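Local coordinates for NIPSNAP domain protein (Burkholderia xenovorans, PDB 5K9F) that is of unknown function but belongs to the NipSnap family of the dimeric alpha/beta barrel clan and holds oxamic acid in a pocket, at residues P82-K85 / S86-R90. Numbering follows the deposited sequence.
Sequences PQWK and SFVGR. With OXM (oxamic acid), chain B.
V88, one turn after W84 on helix 82-91, lays its CG2 methyl over one face of the W84 indole. This is a CH-pi contact. The methyl carbon CG2 of V88 sits 3.7 Å from the centroid of the five-membered ring of W84, 24° off the ring normal. F87 also meets the indole, at its six-membered ring. The two rings meet obliquely, with their planes 43° apart. Atom CD2 of F87 comes to 3.5 Å from CZ3 of W84. W84 and F87 are three residues apart, so they leave the same side of the helix. With CG anti to the backbone N in both (chi1 180° for W84), the side chains run alongside each other.

The far ends of both rings reach the oxamic acid. CH2 of W84 is 3.7 Å from its O1. O1 also lies at the edge of the F87 ring, near its plane, and the ligand N1 lies in the plane of the indole at its edge. L29 and E33 of helix 23-33 pack on F87, and I37 and Q38 of helix 35-42 on W84.

The backbone beneath is regular alpha-helix. The V88 N-H bonds to W84 O at 2.8 Å, joining the two residues of the CH-pi pair. Near the start of the helix, one water donates to P82 O and another to Q83 O. In the R90 conformer given here, the second water also accepts from NH2, and NE makes a salt bridge with E33. The helix thus puts W84 and F87 into the oxamic acid pocket, which Y16, F26, Q38 and I95 complete beside the antiparallel sheet of this NIPSNAP domain, a member of the dimeric alpha/beta barrel clan.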
# COMPACT_ATOMS: atom_id res chain seq x y z
N PRO A 82 17.76 22.03 24.06
CA PRO A 82 19.02 22.05 23.29
C PRO A 82 19.74 20.72 23.24
O PRO A 82 20.36 20.41 22.22
CB PRO A 82 19.85 23.12 24.01
CG PRO A 82 18.86 23.96 24.70
CD PRO A 82 17.73 23.07 25.11
N GLN A 83 19.68 19.91 24.31
CA GLN A 83 20.32 18.61 24.25
C GLN A 83 19.55 17.65 23.34
O GLN A 83 20.16 16.78 22.70
CB GLN A 83 20.47 18.02 25.65
CG GLN A 83 21.48 18.76 26.52
CD GLN A 83 21.74 18.07 27.84
OE1 GLN A 83 20.81 17.75 28.58
NE2 GLN A 83 23.01 17.83 28.13
N TRP A 84 18.23 17.79 23.28
CA TRP A 84 17.47 16.97 22.34
C TRP A 84 17.84 17.32 20.90
O TRP A 84 18.03 16.43 20.06
CB TRP A 84 15.97 17.15 22.56
CG TRP A 84 15.14 16.33 21.61
CD1 TRP A 84 14.34 16.79 20.60
CD2 TRP A 84 15.02 14.89 21.59
NE1 TRP A 84 13.73 15.73 19.96
CE2 TRP A 84 14.13 14.56 20.55
CE3 TRP A 84 15.57 13.86 22.36
CZ2 TRP A 84 13.79 13.23 20.25
CZ3 TRP A 84 15.23 12.55 22.07
CH2 TRP A 84 14.34 12.25 21.02
N LYS A 85 17.92 18.62 20.60
CA LYS A 85 18.30 19.05 19.26
C LYS A 85 19.64 18.47 18.86
O LYS A 85 19.83 18.04 17.71
CB LYS A 85 18.34 20.58 19.19
CG LYS A 85 16.98 21.26 19.26
CD LYS A 85 17.16 22.78 19.24
CE LYS A 85 15.82 23.51 19.28
NZ LYS A 85 16.02 24.99 19.32
N SER A 86 20.59 18.43 19.80
CA SER A 86 21.90 17.85 19.50
C SER A 86 21.78 16.38 19.16
O SER A 86 22.36 15.90 18.18
CB SER A 86 22.85 18.06 20.68
OG SER A 86 23.18 19.43 20.83
N PHE A 87 21.02 15.63 19.97
CA PHE A 87 20.84 14.21 19.69
C PHE A 87 20.16 13.99 18.34
O PHE A 87 20.55 13.11 17.57
CB PHE A 87 20.03 13.55 20.81
CG PHE A 87 19.46 12.22 20.41
CD1 PHE A 87 20.27 11.10 20.30
CD2 PHE A 87 18.11 12.09 20.12
CE1 PHE A 87 19.74 9.89 19.91
CE2 PHE A 87 17.58 10.88 19.73
CZ PHE A 87 18.40 9.77 19.63
N VAL A 88 19.12 14.78 18.04
CA VAL A 88 18.45 14.63 16.76
C VAL A 88 19.43 14.85 15.61
O VAL A 88 19.38 14.16 14.59
CB VAL A 88 17.24 15.58 16.67
CG1 VAL A 88 16.73 15.67 15.24
CG2 VAL A 88 16.14 15.09 17.59
N GLY A 89 20.35 15.81 15.78
CA GLY A 89 21.37 16.04 14.77
C GLY A 89 22.27 14.84 14.56
O GLY A 89 22.64 14.51 13.43
N ARG A 90 22.61 14.14 15.64
CA ARG A 90 23.52 13.00 15.54
C ARG A 90 22.82 11.73 15.08
O ARG A 90 23.44 10.90 14.39
CB ARG A 90 24.21 12.76 16.88
CG ARG A 90 25.10 13.91 17.35
CD ARG A 90 25.88 13.56 18.61
NE ARG A 90 25.01 13.43 19.78
CZ ARG A 90 24.67 14.44 20.58
NH1 ARG A 90 25.11 15.66 20.32
NH2 ARG A 90 23.88 14.22 21.62
C1 OXM B . 13.59 10.43 17.83
N1 OXM B . 12.29 10.65 18.02
O1 OXM B . 14.25 9.61 18.50
C2 OXM B . 14.32 11.15 16.76
O2 OXM B . 15.52 10.84 16.57
O3 OXM B . 13.75 12.03 16.08
O HOH W 1 21.55 22.10 20.48
O HOH W 2 22.76 15.89 23.36